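Local coordinates for 457aa long hypothetical protein (Pyrococcus horikoshii, PDB 2CSU) that is of unknown function but combines a Rossmann-like CoA-binding domain with two flavodoxin-like domains of the succinyl-CoA ligase type, at residues A12-S17 / A68-P73; V39-I44 / V52-S57; V92-A97 / M122-P127; I155-A160 / I180-M185; G150-I155 / I174-F179. All coordinates share one frame; numbering follows the deposited sequence.

Interactions 1, 2 and 3 all reach one parallel sheet of the CoA-binding domain: interaction 1 pairs two inner strands, interaction 3 reaches one outermost strand, and interaction 2 leads from the other into a turn region. Interactions 1, 3, 4 and 5 are buried, interaction 2 only partly. Interactions 1 and 3 rest on regular backbone pairing with aliphatic side chains, whereas interaction 2 has a single backbone bridge, with a proline and two tyrosines around it. Interactions 4 and 5 run along the same strand pair of the next domain and share Ile155; interaction 4 turns polar and hydrated, interaction 5 is aromatic. Interactions 3 and 4 touch, Pro127 O and Asn184 N probably hydrogen-bonding between the two domains.

Interaction 1. Residues A12-S17 / A68-P73; sequences AVIGAS and AIIVVP
Strands 12-14 and 68-70 run parallel, their short axes 4.6 Å apart and 11° from alignment, with Ala12, Val13 and Ile14 level with Ala68, Ile69 and Ile70. Three backbone hydrogen bonds stitch them: Ile69 N to Ala12 O at 2.7 Å, Ile14 N to Ile69 O, and Val71 N to Ile14 O at 2.9 Å. On one face, Ala12 CB meets Ala68 CB. Ile14 shares this face; its CG1 branch lies beside the backbone N (chi1 -50°) and brings CD1 up to both Ala68 CB and Ile70 CG1, while its other branch, CG2, touches Val72 CG1 at 4.1 Å. Val13 and Ile69 occupy the other face, where Val13 CG1 approaches both Ile69 CB and Val71 CG1.

Past the strand ends the contact tightens around Gly15. Val72 CG1 lies 3.4 Å from Gly15 CA, and Val71 CG1 packs on the same carbon at 3.7 Å. Gly15 has a positive phi of 118°, which suits glycine, within a type II turn from Val13 to Ala16. Helix 74-87 covers the face of Ile14 through Thr80 and Cys84, and helix 23-31 covers that of Val13 through Val27 and Leu31. Strand 10-14 thus lies between strands 38-42 and 67-70 in a five-stranded parallel sheet with helices on both faces, and the glycine turn follows this first strand, as in Rossmann-like CoA-binding domains.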
# COMPACT_ATOMS: atom_id res chain seq x y z
N ALA A 12 -17.31 25.60 21.49
CA ALA A 12 -17.02 26.97 21.13
C ALA A 12 -15.82 26.94 20.20
O ALA A 12 -14.76 26.38 20.55
CB ALA A 12 -16.69 27.81 22.39
N VAL A 13 -15.97 27.47 19.00
CA VAL A 13 -14.83 27.50 18.09
C VAL A 13 -14.38 28.95 18.08
O VAL A 13 -15.00 29.80 17.46
CB VAL A 13 -15.19 27.04 16.68
CG1 VAL A 13 -13.93 27.03 15.82
CG2 VAL A 13 -15.79 25.63 16.74
N ILE A 14 -13.30 29.22 18.80
CA ILE A 14 -12.80 30.58 18.90
C ILE A 14 -11.83 30.84 17.77
O ILE A 14 -10.73 30.31 17.73
CB ILE A 14 -12.16 30.78 20.29
CG1 ILE A 14 -13.15 30.29 21.35
CG2 ILE A 14 -11.79 32.26 20.51
CD1 ILE A 14 -12.70 30.44 22.80
N GLY A 15 -12.27 31.65 16.81
CA GLY A 15 -11.44 31.94 15.66
C GLY A 15 -12.16 31.44 14.42
O GLY A 15 -11.60 31.43 13.33
N ALA A 16 -13.40 30.99 14.59
CA ALA A 16 -14.18 30.53 13.44
C ALA A 16 -14.10 31.68 12.44
O ALA A 16 -14.20 32.86 12.82
CB ALA A 16 -15.63 30.26 13.85
N SER A 17 -13.93 31.35 11.17
CA SER A 17 -13.79 32.39 10.16
C SER A 17 -14.58 32.15 8.87
O SER A 17 -14.99 31.02 8.58
CB SER A 17 -12.29 32.55 9.84
OG SER A 17 -12.04 33.53 8.86
N ALA A 68 -13.89 23.90 23.83
CA ALA A 68 -13.58 25.03 22.97
C ALA A 68 -12.35 24.73 22.14
O ALA A 68 -11.42 24.07 22.61
CB ALA A 68 -13.33 26.29 23.81
N ILE A 69 -12.35 25.21 20.91
CA ILE A 69 -11.22 25.02 20.02
C ILE A 69 -10.63 26.41 19.81
O ILE A 69 -11.32 27.31 19.32
CB ILE A 69 -11.63 24.46 18.66
CG1 ILE A 69 -12.59 23.27 18.81
CG2 ILE A 69 -10.37 24.09 17.88
CD1 ILE A 69 -12.14 22.19 19.77
N ILE A 70 -9.38 26.59 20.19
CA ILE A 70 -8.75 27.87 20.02
C ILE A 70 -7.91 27.84 18.75
O ILE A 70 -6.91 27.13 18.66
CB ILE A 70 -7.91 28.24 21.25
CG1 ILE A 70 -8.84 28.33 22.46
CG2 ILE A 70 -7.18 29.55 21.01
CD1 ILE A 70 -8.19 28.80 23.77
N VAL A 71 -8.36 28.61 17.76
CA VAL A 71 -7.70 28.68 16.48
C VAL A 71 -7.53 30.13 16.05
O VAL A 71 -7.78 30.52 14.91
CB VAL A 71 -8.53 27.90 15.46
CG1 VAL A 71 -9.87 28.60 15.22
CG2 VAL A 71 -7.77 27.80 14.14
N VAL A 72 -7.13 30.95 17.04
CA VAL A 72 -6.78 32.33 16.74
C VAL A 72 -5.26 32.52 16.75
O VAL A 72 -4.50 31.63 17.12
CB VAL A 72 -7.42 33.22 17.81
CG1 VAL A 72 -8.94 33.14 17.69
CG2 VAL A 72 -7.00 32.74 19.19
N PRO A 73 -4.83 33.69 16.25
CA PRO A 73 -3.42 34.06 16.27
C PRO A 73 -2.80 33.99 17.68
O PRO A 73 -3.45 34.16 18.69
CB PRO A 73 -3.30 35.47 15.69
CG PRO A 73 -4.56 35.71 14.87
CD PRO A 73 -5.60 34.72 15.58

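Interaction 2. Residues V39-I44 / V52-S57; sequences VYPVNI and VKAYKS
Pro41 packing on Val52 and Ala54, together with a single backbone bridge between Val42 and Tyr55, joins strand 38-42, an outermost strand of the parallel sheet, to the chain that returns through the small hairpin of strands 48-49 and 52-53. The two pieces are not aligned along their length: their end-to-end directions lie 58° apart. Two hydrogen bonds fix the crossing. Tyr55 N donates to Pro41 O at 2.9 Å, lying in the plane of that carbonyl, and Tyr55 O accepts from Asn43 N at 2.9 Å, with the donor tilted 25° out of the carbonyl plane. Tyr55 is thus held through both its N-H and its C=O.

The proline ring packs against the chain at Val52-Ala54, with Pro41 CG 3.1 Å from Lys53 O. Its CD touches Val52 CG1 at 3.6 Å, the two side chains meeting at about a right angle, and its CG lies 3.6 Å from Ala54 CB. CG1 of Val52 stands anti to its backbone N (chi1 -180°), which brings this methyl to the proline. Tyr40 CD1 meets Tyr55 CE2 at 3.8 Å. Val42 CG1 rests on Tyr55 O and on Ser57 CA.

The side-chain nitrogen ND2 of Asn43 hydrogen-bonds Ala16 O, tying the end of strand 38-42 to the loop after strand 10-14. Phe28 of helix 23-31 packs on both Pro41 and Val52, while Val49 of strand 48-49 touches Pro41 and Ala54.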
# COMPACT_ATOMS: atom_id res chain seq x y z
N VAL A 39 -22.77 23.78 18.36
CA VAL A 39 -21.49 24.38 18.00
C VAL A 39 -21.71 25.87 17.76
O VAL A 39 -22.55 26.24 16.94
CB VAL A 39 -20.93 23.74 16.72
CG1 VAL A 39 -19.56 24.33 16.38
CG2 VAL A 39 -20.85 22.23 16.90
N TYR A 40 -20.96 26.70 18.47
CA TYR A 40 -21.08 28.16 18.35
C TYR A 40 -19.81 28.80 17.79
O TYR A 40 -18.72 28.53 18.26
CB TYR A 40 -21.35 28.79 19.72
CG TYR A 40 -22.52 28.20 20.47
CD1 TYR A 40 -23.79 28.77 20.37
CD2 TYR A 40 -22.35 27.07 21.27
CE1 TYR A 40 -24.87 28.21 21.05
CE2 TYR A 40 -23.43 26.50 21.95
CZ TYR A 40 -24.68 27.08 21.84
OH TYR A 40 -25.75 26.51 22.51
N PRO A 41 -19.95 29.65 16.76
CA PRO A 41 -18.77 30.30 16.19
C PRO A 41 -18.44 31.57 16.96
O PRO A 41 -19.29 32.46 17.11
CB PRO A 41 -19.21 30.60 14.76
CG PRO A 41 -20.68 30.96 14.96
CD PRO A 41 -21.16 29.91 15.94
N VAL A 42 -17.21 31.68 17.45
CA VAL A 42 -16.78 32.85 18.19
C VAL A 42 -15.74 33.62 17.41
O VAL A 42 -14.63 33.15 17.21
CB VAL A 42 -16.17 32.49 19.56
CG1 VAL A 42 -15.53 33.73 20.19
CG2 VAL A 42 -17.25 31.93 20.49
N ASN A 43 -16.11 34.82 16.98
CA ASN A 43 -15.22 35.68 16.19
C ASN A 43 -15.38 37.15 16.59
O ASN A 43 -16.47 37.64 16.83
CB ASN A 43 -15.54 35.49 14.71
CG ASN A 43 -14.48 36.16 13.88
OD1 ASN A 43 -14.29 37.37 13.93
ND2 ASN A 43 -13.74 35.32 13.12
N ILE A 44 -14.23 37.84 16.67
CA ILE A 44 -14.25 39.17 17.27
C ILE A 44 -14.98 40.23 16.44
O ILE A 44 -15.57 41.17 16.96
CB ILE A 44 -12.80 39.61 17.55
CG1 ILE A 44 -12.06 39.94 16.26
CG2 ILE A 44 -12.05 38.47 18.26
CD1 ILE A 44 -10.68 40.53 16.52
N VAL A 52 -23.95 30.99 10.43
CA VAL A 52 -24.34 30.79 11.81
C VAL A 52 -24.03 32.00 12.70
O VAL A 52 -22.96 32.62 12.60
CB VAL A 52 -23.65 29.53 12.42
CG1 VAL A 52 -24.09 29.34 13.86
CG2 VAL A 52 -24.03 28.29 11.60
N LYS A 53 -25.00 32.33 13.55
CA LYS A 53 -24.88 33.44 14.51
C LYS A 53 -23.60 33.26 15.29
O LYS A 53 -23.36 32.24 15.92
CB LYS A 53 -26.08 33.49 15.51
CG LYS A 53 -26.22 34.84 16.29
CD LYS A 53 -26.65 34.74 17.79
CE LYS A 53 -26.86 36.12 18.49
NZ LYS A 53 -28.25 36.25 18.99
N ALA A 54 -22.76 34.29 15.28
CA ALA A 54 -21.50 34.23 16.00
C ALA A 54 -21.47 35.17 17.20
O ALA A 54 -22.24 36.13 17.28
CB ALA A 54 -20.37 34.56 15.05
N TYR A 55 -20.57 34.89 18.13
CA TYR A 55 -20.41 35.70 19.33
C TYR A 55 -19.02 36.30 19.39
O TYR A 55 -18.03 35.68 18.98
CB TYR A 55 -20.68 34.84 20.57
CG TYR A 55 -22.11 34.33 20.63
CD1 TYR A 55 -23.14 35.13 21.15
CD2 TYR A 55 -22.44 33.07 20.13
CE1 TYR A 55 -24.47 34.68 21.17
CE2 TYR A 55 -23.77 32.61 20.14
CZ TYR A 55 -24.77 33.42 20.66
OH TYR A 55 -26.07 32.96 20.68
N LYS A 56 -18.95 37.53 19.90
CA LYS A 56 -17.71 38.27 20.03
C LYS A 56 -16.76 37.59 21.01
O LYS A 56 -15.54 37.63 20.89
CB LYS A 56 -18.04 39.68 20.52
CG LYS A 56 -18.73 40.52 19.45
CD LYS A 56 -19.46 41.73 20.04
CE LYS A 56 -20.35 42.43 19.01
NZ LYS A 56 -21.53 41.61 18.74
N SER A 57 -17.36 36.97 22.04
CA SER A 57 -16.56 36.26 23.03
C SER A 57 -17.28 35.01 23.52
O SER A 57 -18.50 34.90 23.49
CB SER A 57 -16.30 37.21 24.21
OG SER A 57 -15.86 36.45 25.33

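Interaction 3. Residues V92-A97 / M122-P127; sequences VVIITA and MRIIGP
Backbone hydrogen bonds carry the pairing of Val92-Ile94 with Arg123-Ile125. Val92 N donates to Arg123 O at 2.8 Å, Ile125 N to Val92 O at 2.8 Å, and Ile94 N to Ile125 O at 3.0 Å, the last nearly straight at 170°. The short strand axes cross at 31°, a marked twist. They form a beta-alpha-beta unit, in which helix 104-120 links the inner strand 91-94 to strand 123-125 at one edge of the Rossmann-like sheet.

Apolar contacts fill the face covered by helices 104-120 and 74-87. Ile94 CD1 meets Ile124 CG2 at 3.8 Å, and Leu113 and Ala117 of helix 104-120 lie over Ile94 and Ile124 respectively. Met122, a selenomethionine, bends at chi2 and chi3, which brings Met122 CE back to Val92 CG2 at 3.8 Å. On the other face Val93 CG2 approaches Ile125 CB.

Beyond the strands, Pro127 follows a cis peptide bond and lies alongside Ile94, with its CB only 3.2 Å from Ile94 CG2, a tight fit. Gly126 precedes it with a positive phi, 110°, which suits glycine. Among charged groups, Arg123 leads away from strand 91-94 to salt bridges with Asp187 and Glu192.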
# COMPACT_ATOMS: atom_id res chain seq x y z
N VAL A 92 -9.97 22.20 26.33
CA VAL A 92 -9.60 23.12 25.26
C VAL A 92 -8.59 22.50 24.29
O VAL A 92 -7.57 21.94 24.69
CB VAL A 92 -9.01 24.38 25.89
CG1 VAL A 92 -8.59 25.37 24.80
CG2 VAL A 92 -10.04 25.05 26.79
N VAL A 93 -8.89 22.61 23.01
CA VAL A 93 -7.98 22.16 21.98
C VAL A 93 -7.41 23.44 21.40
O VAL A 93 -8.16 24.29 20.88
CB VAL A 93 -8.68 21.41 20.84
CG1 VAL A 93 -7.66 21.16 19.72
CG2 VAL A 93 -9.28 20.07 21.33
N ILE A 94 -6.09 23.59 21.51
CA ILE A 94 -5.40 24.77 20.99
C ILE A 94 -4.71 24.36 19.70
O ILE A 94 -3.69 23.67 19.72
CB ILE A 94 -4.33 25.30 21.99
CG1 ILE A 94 -5.00 25.75 23.29
CG2 ILE A 94 -3.56 26.49 21.37
CD1 ILE A 94 -4.03 26.20 24.36
N ILE A 95 -5.28 24.79 18.58
CA ILE A 95 -4.73 24.46 17.28
C ILE A 95 -3.52 25.32 16.99
O ILE A 95 -2.53 24.87 16.44
CB ILE A 95 -5.79 24.68 16.17
CG1 ILE A 95 -6.86 23.60 16.25
CG2 ILE A 95 -5.12 24.70 14.80
CD1 ILE A 95 -6.34 22.20 16.02
N THR A 96 -3.60 26.58 17.41
CA THR A 96 -2.54 27.54 17.19
C THR A 96 -1.13 27.12 17.61
O THR A 96 -0.91 26.53 18.67
CB THR A 96 -2.89 28.84 17.90
OG1 THR A 96 -4.22 29.21 17.52
CG2 THR A 96 -1.90 29.97 17.49
N ALA A 97 -0.18 27.46 16.74
CA ALA A 97 1.24 27.21 16.96
C ALA A 97 1.96 28.48 17.42
O ALA A 97 1.37 29.53 17.62
CB ALA A 97 1.84 26.72 15.64
N MSE A 122 -9.27 23.31 33.83
CA MSE A 122 -9.40 22.93 32.44
C MSE A 122 -8.26 22.02 31.99
O MSE A 122 -7.16 22.01 32.54
CB MSE A 122 -9.42 24.22 31.61
CG MSE A 122 -10.24 25.33 32.28
SE MSE A 122 -11.02 26.43 31.10
CE MSE A 122 -9.55 26.85 30.15
N ARG A 123 -8.56 21.18 30.99
CA ARG A 123 -7.51 20.39 30.37
C ARG A 123 -7.23 20.87 28.94
O ARG A 123 -8.12 21.24 28.19
CB ARG A 123 -7.96 18.93 30.34
CG ARG A 123 -8.11 18.35 31.75
CD ARG A 123 -6.99 18.82 32.68
NE ARG A 123 -5.68 18.46 32.13
CZ ARG A 123 -5.34 17.16 32.16
NH1 ARG A 123 -6.17 16.27 32.68
NH2 ARG A 123 -4.16 16.77 31.67
N ILE A 124 -5.93 20.88 28.58
CA ILE A 124 -5.57 21.40 27.26
C ILE A 124 -4.89 20.35 26.38
O ILE A 124 -3.96 19.67 26.77
CB ILE A 124 -4.64 22.60 27.44
CG1 ILE A 124 -5.45 23.84 27.79
CG2 ILE A 124 -3.89 22.88 26.12
CD1 ILE A 124 -4.56 25.04 28.12
N ILE A 125 -5.44 20.21 25.15
CA ILE A 125 -4.72 19.41 24.16
C ILE A 125 -3.98 20.30 23.17
O ILE A 125 -4.53 21.23 22.59
CB ILE A 125 -5.74 18.55 23.43
CG1 ILE A 125 -6.44 17.60 24.41
CG2 ILE A 125 -5.03 17.68 22.37
CD1 ILE A 125 -7.18 16.47 23.70
N GLY A 126 -2.68 20.02 23.00
CA GLY A 126 -1.84 20.90 22.20
C GLY A 126 -0.85 21.65 23.10
O GLY A 126 -0.41 21.16 24.13
N PRO A 127 -0.48 22.87 22.66
CA PRO A 127 -0.97 23.47 21.42
C PRO A 127 -0.25 22.90 20.19
O PRO A 127 0.31 21.81 20.21
CB PRO A 127 -0.74 24.97 21.51
CG PRO A 127 0.38 25.20 22.51
CD PRO A 127 0.38 23.84 23.34

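Interaction 4. Residues I155-A160 / I180-M185; sequences ISQSGA and ISVGNM
Ile155 lies alongside Ile180, the two side chains pointing the same way with Ile155 CG1 4.1 Å from Ile180 CD1; CG2 of Ile155 touches Val182 CG1. The strands beneath them are parallel: Ser156 N donates to Ile180 O at 3.0 Å, but the next bond, from Val182 N to Ser156 O, is weak at 3.4 Å as the chains begin to part.

Water fills in from here. One molecule donates to Ser156 O at 2.9 Å, accepts from Gly183 N at 2.8 Å and also bonds Ser181 OG, which is hydrogen-bonded with the backbone N of Val130 as well. A second accepts from Gln157 NE2 and donates to Gly183 O. Gln157 extends from a CG anti to its backbone N (chi1 -162°), placing NE2 near this second water and 4.1 Å from Met185 CE, the methyl of a selenomethionine. Gln157 OE1 accepts from the backbone N of Glu211 and of Gly212. Gly183, at positive phi, lies in a type II' turn from Val182 to Met185.

Ser158 N-caps helix 159-171, the connection of this beta-alpha-beta crossover in the flavodoxin-like domain. Strand 205-210 flanks strand 152-156, helix 190-197 covers Ile155 and Ile180, and Gly304 of the second subunit packs on Ser158.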
# COMPACT_ATOMS: atom_id res chain seq x y z
N ILE A 155 -3.65 8.00 18.13
CA ILE A 155 -3.02 9.15 18.77
C ILE A 155 -1.69 9.43 18.08
O ILE A 155 -0.77 8.60 18.09
CB ILE A 155 -2.72 8.90 20.27
CG1 ILE A 155 -4.01 8.57 21.01
CG2 ILE A 155 -2.09 10.16 20.88
CD1 ILE A 155 -3.80 8.22 22.49
N SER A 156 -1.57 10.60 17.49
CA SER A 156 -0.34 10.93 16.80
C SER A 156 0.35 12.18 17.32
O SER A 156 -0.27 13.23 17.50
CB SER A 156 -0.58 11.06 15.30
OG SER A 156 0.61 11.50 14.68
N GLN A 157 1.65 12.05 17.57
CA GLN A 157 2.44 13.16 18.05
C GLN A 157 2.90 14.01 16.87
O GLN A 157 3.53 15.03 17.04
CB GLN A 157 3.63 12.61 18.86
CG GLN A 157 4.31 13.62 19.78
CD GLN A 157 5.18 12.94 20.83
OE1 GLN A 157 5.63 11.80 20.65
NE2 GLN A 157 5.43 13.64 21.94
N SER A 158 2.57 13.57 15.66
CA SER A 158 2.90 14.31 14.45
C SER A 158 1.59 14.62 13.71
O SER A 158 0.89 13.71 13.24
CB SER A 158 3.80 13.48 13.54
OG SER A 158 3.92 14.10 12.27
N GLY A 159 1.27 15.90 13.61
CA GLY A 159 0.05 16.31 12.94
C GLY A 159 0.05 16.08 11.44
O GLY A 159 -0.98 15.71 10.88
N ALA A 160 1.19 16.29 10.79
CA ALA A 160 1.29 16.10 9.35
C ALA A 160 1.13 14.62 9.02
O ALA A 160 0.45 14.26 8.06
CB ALA A 160 2.62 16.62 8.83
N ILE A 180 -6.58 11.68 17.74
CA ILE A 180 -6.06 12.72 18.61
C ILE A 180 -4.67 13.18 18.20
O ILE A 180 -3.67 12.49 18.36
CB ILE A 180 -6.02 12.18 20.04
CG1 ILE A 180 -7.43 11.80 20.49
CG2 ILE A 180 -5.50 13.27 21.00
CD1 ILE A 180 -7.68 10.29 20.37
N SER A 181 -4.63 14.38 17.60
CA SER A 181 -3.36 15.07 17.46
C SER A 181 -3.06 15.85 18.74
O SER A 181 -3.83 16.69 19.18
CB SER A 181 -3.46 16.02 16.27
OG SER A 181 -2.27 16.79 16.20
N VAL A 182 -1.93 15.50 19.38
CA VAL A 182 -1.60 16.14 20.65
C VAL A 182 -0.65 17.32 20.45
O VAL A 182 -0.41 18.13 21.34
CB VAL A 182 -0.94 15.10 21.55
CG1 VAL A 182 -1.97 14.03 21.92
CG2 VAL A 182 0.21 14.45 20.82
N GLY A 183 -0.08 17.38 19.23
CA GLY A 183 0.87 18.44 18.93
C GLY A 183 1.93 18.56 20.02
O GLY A 183 2.62 17.61 20.36
N ASN A 184 2.18 19.72 20.64
CA ASN A 184 3.24 19.86 21.64
C ASN A 184 2.99 19.02 22.89
O ASN A 184 3.90 18.84 23.69
CB ASN A 184 3.40 21.34 22.03
CG ASN A 184 3.83 22.21 20.87
OD1 ASN A 184 4.26 21.72 19.84
ND2 ASN A 184 3.71 23.53 21.04
N MSE A 185 1.77 18.51 23.04
CA MSE A 185 1.35 17.67 24.16
C MSE A 185 1.77 18.28 25.50
O MSE A 185 2.47 17.67 26.31
CB MSE A 185 2.00 16.30 23.98
CG MSE A 185 1.56 15.30 25.05
SE MSE A 185 2.03 13.62 24.63
CE MSE A 185 3.56 13.57 25.58
O HOH W 1 0.27 16.02 16.78
O HOH W 2 4.96 16.63 21.45

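Interaction 5. Residues G150-I155 / I174-F179; sequences GNVAFI and IGFSKF
Phe154 N donates to Lys178 O at 2.9 Å, almost straight at 168°, and pairs strand 152-156 with strand 175-181. These parallel neighbours are joined by helix 159-171 in a beta-alpha-beta crossover of the flavodoxin-like domain. Strand 175-181 is interrupted near Ser177, and an off-plane bond accompanies the break: Ser177 N reaches Val152 O at 3.0 Å from well above the carbonyl plane, 57° out of it. The beta bridge across the two segments is that of Phe154 with Phe179. The Ser177 hydroxyl and the Lys178 ammonium group both turn to Asp203, the lysine in a salt bridge.

Three phenylalanines cluster on the side facing helix 159-171, whose Ile165 touches Phe154 and Phe176. CG of Phe154 stands anti to its backbone N, which sets its ring alongside that of Phe176. The rings are tilted only 25° from each other but displaced, with centroids 5.3 Å apart, so they hardly overlap. Phe154 CB lies over one face of the Phe176 ring, in a CH-pi contact 4.0 Å from its centroid, while Val152 CG1 lies at the edge of the same ring. Phe179 meets Phe154 obliquely, and its ring presents its edge to Phe154 CD2, which lies 3.7 Å from Phe179 CD1.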
# COMPACT_ATOMS: atom_id res chain seq x y z
N GLY A 150 -14.64 3.87 12.45
CA GLY A 150 -13.89 2.66 12.79
C GLY A 150 -13.72 2.49 14.30
O GLY A 150 -14.22 3.25 15.12
N ASN A 151 -12.99 1.42 14.67
CA ASN A 151 -12.84 1.10 16.09
C ASN A 151 -11.38 1.16 16.56
O ASN A 151 -11.02 0.63 17.61
CB ASN A 151 -13.43 -0.29 16.34
CG ASN A 151 -14.92 -0.27 16.08
OD1 ASN A 151 -15.39 -0.46 14.96
ND2 ASN A 151 -15.68 -0.09 17.17
N VAL A 152 -10.51 1.77 15.73
CA VAL A 152 -9.14 2.02 16.17
C VAL A 152 -8.94 3.48 16.61
O VAL A 152 -9.18 4.42 15.87
CB VAL A 152 -8.19 1.71 15.03
CG1 VAL A 152 -6.82 2.32 15.35
CG2 VAL A 152 -8.04 0.21 14.87
N ALA A 153 -8.51 3.70 17.84
CA ALA A 153 -8.28 5.05 18.33
C ALA A 153 -6.84 5.37 17.97
O ALA A 153 -5.92 4.65 18.36
CB ALA A 153 -8.48 5.10 19.84
N PHE A 154 -6.63 6.45 17.23
CA PHE A 154 -5.28 6.80 16.80
C PHE A 154 -4.78 8.10 17.43
O PHE A 154 -5.40 9.15 17.30
CB PHE A 154 -5.26 6.89 15.26
CG PHE A 154 -3.95 7.36 14.68
CD1 PHE A 154 -2.73 6.87 15.15
CD2 PHE A 154 -3.95 8.25 13.61
CE1 PHE A 154 -1.52 7.26 14.55
CE2 PHE A 154 -2.75 8.64 13.00
CZ PHE A 154 -1.53 8.14 13.48
N ILE A 155 -3.65 8.00 18.13
CA ILE A 155 -3.02 9.15 18.77
C ILE A 155 -1.69 9.43 18.08
O ILE A 155 -0.77 8.60 18.09
CB ILE A 155 -2.72 8.90 20.27
CG1 ILE A 155 -4.01 8.57 21.01
CG2 ILE A 155 -2.09 10.16 20.88
CD1 ILE A 155 -3.80 8.22 22.49
N ILE A 174 -10.41 2.13 5.64
CA ILE A 174 -10.29 1.74 7.03
C ILE A 174 -10.49 3.03 7.80
O ILE A 174 -10.10 4.09 7.34
CB ILE A 174 -8.92 1.05 7.35
CG1 ILE A 174 -7.74 1.80 6.75
CG2 ILE A 174 -8.94 -0.37 6.80
CD1 ILE A 174 -6.45 0.96 6.64
N GLY A 175 -11.16 2.94 8.94
CA GLY A 175 -11.42 4.14 9.71
C GLY A 175 -10.95 4.07 11.15
O GLY A 175 -10.39 3.08 11.62
N PHE A 176 -11.20 5.15 11.87
CA PHE A 176 -10.82 5.25 13.26
C PHE A 176 -12.05 5.59 14.07
O PHE A 176 -12.97 6.23 13.57
CB PHE A 176 -9.80 6.37 13.45
CG PHE A 176 -8.53 6.18 12.67
CD1 PHE A 176 -7.67 5.13 12.97
CD2 PHE A 176 -8.16 7.09 11.68
CE1 PHE A 176 -6.45 4.99 12.28
CE2 PHE A 176 -6.96 6.97 11.00
CZ PHE A 176 -6.10 5.92 11.30
N SER A 177 -12.05 5.16 15.32
CA SER A 177 -13.14 5.49 16.22
C SER A 177 -12.84 6.92 16.66
O SER A 177 -13.67 7.83 16.53
CB SER A 177 -13.13 4.55 17.43
OG SER A 177 -11.79 4.28 17.84
N LYS A 178 -11.62 7.13 17.15
CA LYS A 178 -11.21 8.47 17.59
C LYS A 178 -9.83 8.81 17.06
O LYS A 178 -9.03 7.93 16.78
CB LYS A 178 -11.20 8.55 19.12
CG LYS A 178 -12.48 8.11 19.78
CD LYS A 178 -12.40 8.30 21.28
CE LYS A 178 -13.77 8.26 21.93
NZ LYS A 178 -14.36 6.89 22.01
N PHE A 179 -9.59 10.11 16.91
CA PHE A 179 -8.32 10.63 16.42
C PHE A 179 -7.84 11.80 17.28
O PHE A 179 -8.57 12.74 17.57
CB PHE A 179 -8.51 11.09 14.97
CG PHE A 179 -7.28 11.83 14.51
CD1 PHE A 179 -6.22 11.12 13.96
CD2 PHE A 179 -7.23 13.21 14.61
CE1 PHE A 179 -5.10 11.81 13.51
CE2 PHE A 179 -6.10 13.89 14.15
CZ PHE A 179 -5.03 13.19 13.60
O HOH W 3 -11.27 -0.16 12.40